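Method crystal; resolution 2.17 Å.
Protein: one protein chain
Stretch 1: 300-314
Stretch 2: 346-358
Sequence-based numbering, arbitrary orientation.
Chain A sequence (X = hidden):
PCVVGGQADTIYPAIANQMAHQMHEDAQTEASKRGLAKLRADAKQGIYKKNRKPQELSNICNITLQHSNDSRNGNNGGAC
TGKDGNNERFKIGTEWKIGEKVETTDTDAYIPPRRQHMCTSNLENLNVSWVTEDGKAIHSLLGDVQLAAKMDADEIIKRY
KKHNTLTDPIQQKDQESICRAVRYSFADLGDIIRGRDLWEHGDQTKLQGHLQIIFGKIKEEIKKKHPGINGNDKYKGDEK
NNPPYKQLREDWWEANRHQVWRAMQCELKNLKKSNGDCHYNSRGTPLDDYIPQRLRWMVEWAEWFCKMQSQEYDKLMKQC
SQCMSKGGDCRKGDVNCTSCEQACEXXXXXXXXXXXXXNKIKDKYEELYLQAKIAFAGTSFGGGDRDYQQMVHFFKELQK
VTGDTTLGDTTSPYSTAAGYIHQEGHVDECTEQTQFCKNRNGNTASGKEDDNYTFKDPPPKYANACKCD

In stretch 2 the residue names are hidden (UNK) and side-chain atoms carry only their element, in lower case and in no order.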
# COMPACT_ATOMS: atom_id res chain seq x y z
N GLU A 300 6.49 1.39 -0.40
CA GLU A 300 6.23 1.82 0.97
C GLU A 300 7.22 1.20 1.95
O GLU A 300 7.58 1.83 2.95
CB GLU A 300 4.78 1.49 1.36
CG GLU A 300 4.30 2.05 2.70
CD GLU A 300 2.81 1.84 2.93
OE1 GLU A 300 2.16 1.21 2.07
OE2 GLU A 300 2.27 2.33 3.95
N TRP A 301 7.68 -0.03 1.67
CA TRP A 301 8.70 -0.65 2.51
C TRP A 301 10.01 0.13 2.45
O TRP A 301 10.69 0.29 3.47
CB TRP A 301 8.93 -2.10 2.06
CG TRP A 301 9.92 -2.89 2.91
CD1 TRP A 301 9.62 -3.80 3.89
CD2 TRP A 301 11.36 -2.84 2.85
NE1 TRP A 301 10.77 -4.31 4.44
CE2 TRP A 301 11.85 -3.74 3.82
CE3 TRP A 301 12.27 -2.12 2.06
CZ2 TRP A 301 13.22 -3.94 4.02
CZ3 TRP A 301 13.63 -2.32 2.28
CH2 TRP A 301 14.09 -3.23 3.25
N ALA A 302 10.38 0.62 1.27
CA ALA A 302 11.64 1.35 1.13
C ALA A 302 11.58 2.70 1.84
O ALA A 302 12.58 3.15 2.41
CB ALA A 302 11.99 1.53 -0.35
N GLU A 303 10.42 3.36 1.82
CA GLU A 303 10.29 4.65 2.49
C GLU A 303 10.45 4.50 4.00
O GLU A 303 11.17 5.27 4.64
CB GLU A 303 8.95 5.31 2.15
CG GLU A 303 8.70 6.60 2.95
CD GLU A 303 7.39 7.29 2.62
OE1 GLU A 303 6.55 6.69 1.91
OE2 GLU A 303 7.19 8.43 3.07
N TRP A 304 9.78 3.50 4.59
CA TRP A 304 9.86 3.32 6.04
C TRP A 304 11.17 2.69 6.49
O TRP A 304 11.56 2.88 7.65
CB TRP A 304 8.67 2.49 6.53
CG TRP A 304 7.41 3.31 6.55
CD1 TRP A 304 6.46 3.39 5.57
CD2 TRP A 304 7.00 4.21 7.59
NE1 TRP A 304 5.47 4.27 5.94
CE2 TRP A 304 5.78 4.78 7.18
CE3 TRP A 304 7.53 4.57 8.83
CZ2 TRP A 304 5.08 5.70 7.96
CZ3 TRP A 304 6.84 5.49 9.61
CH2 TRP A 304 5.63 6.04 9.17
N PHE A 305 11.87 1.98 5.61
CA PHE A 305 13.24 1.56 5.92
C PHE A 305 14.16 2.77 6.02
O PHE A 305 15.04 2.81 6.88
CB PHE A 305 13.77 0.58 4.88
CG PHE A 305 15.28 0.45 4.91
CD1 PHE A 305 15.89 -0.34 5.86
CD2 PHE A 305 16.07 1.14 4.00
CE1 PHE A 305 17.27 -0.46 5.90
CE2 PHE A 305 17.45 1.03 4.03
CZ PHE A 305 18.05 0.23 4.99
N CYS A 306 13.99 3.74 5.12
CA CYS A 306 14.85 4.92 5.14
C CYS A 306 14.57 5.80 6.35
O CYS A 306 15.50 6.44 6.87
CB CYS A 306 14.69 5.72 3.84
SG CYS A 306 15.57 4.99 2.41
N LYS A 307 13.33 5.84 6.83
CA LYS A 307 13.03 6.58 8.05
C LYS A 307 13.70 5.94 9.26
O LYS A 307 14.26 6.64 10.11
CB LYS A 307 11.52 6.67 8.27
CG LYS A 307 10.79 7.58 7.30
CD LYS A 307 9.30 7.63 7.61
CE LYS A 307 8.61 8.74 6.84
NZ LYS A 307 9.12 10.09 7.25
N MET A 308 13.66 4.61 9.35
CA MET A 308 14.35 3.91 10.43
C MET A 308 15.86 4.08 10.31
O MET A 308 16.54 4.35 11.31
CB MET A 308 13.97 2.42 10.41
CG MET A 308 14.68 1.55 11.45
SD MET A 308 16.30 0.93 10.94
CE MET A 308 15.90 0.19 9.36
N GLN A 309 16.40 3.92 9.10
CA GLN A 309 17.84 4.04 8.90
C GLN A 309 18.34 5.44 9.26
O GLN A 309 19.37 5.59 9.91
CB GLN A 309 18.20 3.70 7.45
CG GLN A 309 19.70 3.59 7.16
CD GLN A 309 20.35 4.93 6.84
OE1 GLN A 309 19.70 5.86 6.37
NE2 GLN A 309 21.65 5.02 7.09
N SER A 310 17.60 6.47 8.84
CA SER A 310 18.00 7.84 9.13
C SER A 310 17.98 8.11 10.63
O SER A 310 18.85 8.83 11.15
CB SER A 310 17.10 8.82 8.39
OG SER A 310 17.52 10.16 8.58
N GLN A 311 17.00 7.55 11.35
CA GLN A 311 16.92 7.77 12.79
C GLN A 311 18.06 7.06 13.52
O GLN A 311 18.65 7.62 14.45
CB GLN A 311 15.57 7.30 13.32
CG GLN A 311 15.34 7.56 14.81
CD GLN A 311 13.95 7.14 15.27
OE1 GLN A 311 13.73 5.98 15.61
NE2 GLN A 311 13.01 8.08 15.27
N GLU A 312 18.38 5.83 13.12
CA GLU A 312 19.51 5.13 13.71
C GLU A 312 20.83 5.80 13.35
O GLU A 312 21.76 5.80 14.17
CB GLU A 312 19.53 3.67 13.25
CG GLU A 312 18.40 2.83 13.80
CD GLU A 312 18.38 2.80 15.31
OE1 GLU A 312 17.61 3.58 15.91
OE2 GLU A 312 19.15 2.00 15.90
N TYR A 313 20.93 6.37 12.15
CA TYR A 313 22.16 7.04 11.76
C TYR A 313 22.41 8.28 12.60
O TYR A 313 23.56 8.59 12.94
CB TYR A 313 22.11 7.40 10.27
CG TYR A 313 23.46 7.72 9.66
CD1 TYR A 313 24.25 6.72 9.11
CD2 TYR A 313 23.93 9.03 9.63
CE1 TYR A 313 25.48 7.01 8.55
CE2 TYR A 313 25.16 9.33 9.07
CZ TYR A 313 25.93 8.31 8.53
OH TYR A 313 27.15 8.61 7.97
N ASP A 314 21.34 9.00 12.97
CA ASP A 314 21.50 10.17 13.83
C ASP A 314 22.00 9.77 15.21
O ASP A 314 22.82 10.47 15.81
CB ASP A 314 20.19 10.94 13.94
CG ASP A 314 19.85 11.69 12.67
OD1 ASP A 314 20.64 11.62 11.71
OD2 ASP A 314 18.78 12.34 12.63
N UNK A 346 23.94 -1.74 17.91
CA UNK A 346 22.51 -1.60 17.70
C UNK A 346 22.19 -1.25 16.25
O UNK A 346 21.16 -1.68 15.72
c UNK A 346 21.92 -0.54 18.63
c UNK A 346 22.03 -0.87 20.11
o UNK A 346 20.94 1.22 20.48
c UNK A 346 21.45 0.21 21.01
o UNK A 346 21.51 0.05 22.25
N UNK A 347 23.06 -0.47 15.60
CA UNK A 347 22.84 -0.13 14.20
C UNK A 347 22.94 -1.37 13.32
O UNK A 347 22.09 -1.61 12.46
c UNK A 347 24.25 0.78 11.26
c UNK A 347 24.06 1.22 9.97
o UNK A 347 23.07 2.75 8.43
c UNK A 347 23.64 1.42 12.34
c UNK A 347 22.83 2.52 12.07
c UNK A 347 22.63 2.97 10.77
c UNK A 347 23.25 2.31 9.73
c UNK A 347 23.85 0.93 13.75
N UNK A 348 23.98 -2.19 13.53
CA UNK A 348 24.17 -3.38 12.70
C UNK A 348 23.02 -4.36 12.85
O UNK A 348 22.60 -5.00 11.88
c UNK A 348 25.81 -5.28 12.21
c UNK A 348 27.17 -5.88 12.57
n UNK A 348 26.20 -7.38 14.31
c UNK A 348 25.50 -4.05 13.04
c UNK A 348 27.21 -6.32 14.02
N UNK A 349 22.48 -4.50 14.07
CA UNK A 349 21.40 -5.45 14.29
C UNK A 349 20.12 -5.02 13.58
O UNK A 349 19.43 -5.85 12.97
c UNK A 349 21.15 -5.62 15.79
c UNK A 349 22.28 -6.31 16.53
c UNK A 349 21.99 -6.41 18.02
c UNK A 349 23.11 -7.11 18.76
n UNK A 349 22.86 -7.17 20.23
N UNK A 350 19.77 -3.73 13.66
CA UNK A 350 18.55 -3.26 13.02
C UNK A 350 18.65 -3.32 11.50
O UNK A 350 17.71 -3.75 10.82
c UNK A 350 16.71 -0.37 14.79
n UNK A 350 16.59 -0.29 17.27
c UNK A 350 17.39 -1.73 14.71
c UNK A 350 18.24 -1.83 13.46
c UNK A 350 15.81 -0.27 16.00
N UNK A 351 19.79 -2.89 10.94
CA UNK A 351 19.93 -2.90 9.49
C UNK A 351 19.93 -4.32 8.95
O UNK A 351 19.41 -4.58 7.86
c UNK A 351 19.91 0.06 9.07
c UNK A 351 21.20 -2.13 9.07
c UNK A 351 21.37 -2.14 7.57
c UNK A 351 21.12 -0.69 9.57
N UNK A 352 20.48 -5.27 9.71
CA UNK A 352 20.57 -6.65 9.23
C UNK A 352 19.19 -7.30 9.13
O UNK A 352 18.90 -7.98 8.14
c UNK A 352 21.79 -8.85 9.58
c UNK A 352 22.56 -8.75 8.27
c UNK A 352 21.48 -7.47 10.13
n UNK A 352 21.13 -10.34 6.99
c UNK A 352 22.50 -10.05 7.48
N UNK A 353 18.34 -7.10 10.13
CA UNK A 353 17.03 -7.75 10.10
C UNK A 353 16.14 -7.16 9.01
O UNK A 353 15.34 -7.89 8.41
c UNK A 353 16.23 -6.28 12.03
n UNK A 353 15.06 -7.23 15.56
c UNK A 353 16.36 -7.67 11.47
c UNK A 353 15.13 -7.25 14.07
c UNK A 353 16.19 -6.30 13.55
N UNK A 354 16.26 -5.86 8.74
CA UNK A 354 15.55 -5.28 7.61
C UNK A 354 16.12 -5.81 6.29
O UNK A 354 15.36 -6.05 5.34
c UNK A 354 12.73 -2.22 7.16
n UNK A 354 13.76 -2.41 10.56
c UNK A 354 12.89 -2.04 9.57
c UNK A 354 15.63 -3.75 7.65
c UNK A 354 13.44 -2.48 8.34
c UNK A 354 14.83 -3.06 10.00
c UNK A 354 11.01 -1.13 8.48
c UNK A 354 11.53 -1.55 7.24
c UNK A 354 11.67 -1.36 9.65
c UNK A 354 14.68 -3.13 8.64
N UNK A 355 17.43 -6.01 6.22
CA UNK A 355 18.05 -6.51 4.99
C UNK A 355 17.53 -7.90 4.63
O UNK A 355 17.41 -8.22 3.45
o UNK A 355 22.22 -7.23 5.23
o UNK A 355 22.53 -7.11 3.06
c UNK A 355 20.29 -6.95 3.86
c UNK A 355 19.57 -6.54 5.14
c UNK A 355 21.79 -7.11 4.07
N UNK A 356 17.21 -8.73 5.63
CA UNK A 356 16.70 -10.06 5.33
C UNK A 356 15.35 -9.98 4.61
O UNK A 356 15.06 -10.79 3.73
c UNK A 356 16.58 -10.89 6.61
n UNK A 356 18.89 -13.99 9.78
c UNK A 356 17.73 -12.37 8.28
c UNK A 356 19.06 -12.93 8.74
c UNK A 356 17.92 -11.34 7.17
N UNK A 357 14.52 -9.00 4.98
CA UNK A 357 13.24 -8.83 4.30
C UNK A 357 13.45 -8.39 2.85
O UNK A 357 12.77 -8.88 1.94
c UNK A 357 12.37 -7.83 5.06
c UNK A 357 11.05 -7.34 7.20
n UNK A 357 10.38 -7.90 8.20
c UNK A 357 12.10 -8.21 6.52
o UNK A 357 10.85 -6.18 6.83
N UNK A 358 14.41 -7.48 2.62
CA UNK A 358 14.64 -6.98 1.26
C UNK A 358 15.14 -8.07 0.33
O UNK A 358 14.79 -8.07 -0.86
c UNK A 358 15.63 -5.81 1.31
c UNK A 358 16.11 -5.34 -0.05
n UNK A 358 17.40 -4.98 -1.85
c UNK A 358 14.07 -4.04 -1.02
c UNK A 358 15.79 -3.65 -3.24
c UNK A 358 15.36 -4.57 -1.00
c UNK A 358 16.20 -4.37 -2.12
c UNK A 358 13.67 -3.32 -2.14
c UNK A 358 17.33 -5.57 -0.61
c UNK A 358 14.53 -3.14 -3.23

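Position 346 carries three side-chain carbons, the last bearing two oxygens, and lies at the margin of the contact, its backbone O 4.2 Å from Glu312 OE2; it is Glu346. At 347, one carbon leads to a six-carbon ring bearing a single oxygen; the oxygen meets the side chain of Gln309, and the ring lies by Glu312 and Tyr313. This is Tyr347. Gln309 NE2 donates a nearly linear hydrogen bond to Tyr347 OH (3.0 Å, 174°), arriving at the ring edge, while Glu312 CB packs 3.7 Å from Tyr347 CD2.

Positions 348 and 349 each have four carbons in a row ending in nitrogen. Neither reaches stretch 1, and the chains identify Lys348 and Lys349. At 350 the CA-to-CB bond points toward stretch 1, and the same unbranched chain brings its nitrogen near a carboxylate: this is Lys350, whose NZ forms a long salt bridge with Glu312 OE2 (3.7 Å). Lys350 CD also lies 4.1 Å from Met308 SD.

At 351 there are four carbons, forked at the first, with one arm two carbons long, and the end of that arm lies among Phe305, Met308 and Gln309. This is Ile351; its CD1 lies 4.0 Å from both Met308 CE and Gln309 CG, and 4.2 Å from Phe305 CE1. Positions 352 and 353 again show four carbons and a terminal nitrogen, without contact across the helices, and are Lys352 and Lys353.

Position 354 has one carbon followed by fused five- and six-membered rings of eight carbons and one nitrogen, which meet Trp301, Phe305 and Met308, so it is Trp354. Met308 CE sits over the face of its five-membered ring, 3.5 Å from Trp354 CD1, in a CH-pi contact. Phe305 CB approaches Trp354 CE3 to 3.8 Å, and Trp301 CZ2 reaches the same CE3 atom of Trp354 at 3.6 Å, near the indole plane.

At 355, three carbons end in two oxygens and the CA-to-CB bond points away from stretch 1: Glu355, held to Lys352 by a long salt bridge. At 356, with four carbons and a nitrogen, that bond also points away; this is Lys356. Position 357 has three carbons, the third bearing one oxygen and one nitrogen; the oxygen meets the indole nitrogen of Trp301. It is Gln357, and Trp301 NE1 donates to its OE1 (3.0 Å, 173°). At 358 the first side-chain carbon meets the Trp301 ring, and the fused rings beyond it, again eight carbons and one nitrogen, belong to Trp358, whose CB lies 3.6 Å from Trp301 CH2.

The two helices run nearly antiparallel (172°), with axes 10.3 Å apart at closest approach. Trp301 and Trp354 make the largest contributions to the 743 Å² buried, followed by Tyr347 and Glu312, with Met308 packed over the Trp354 five-membered ring, while the two directional hydrogen bonds satisfy polar groups bordering the apolar packing.

Stretch 2 346-358: EYKKKIKKWEKQW
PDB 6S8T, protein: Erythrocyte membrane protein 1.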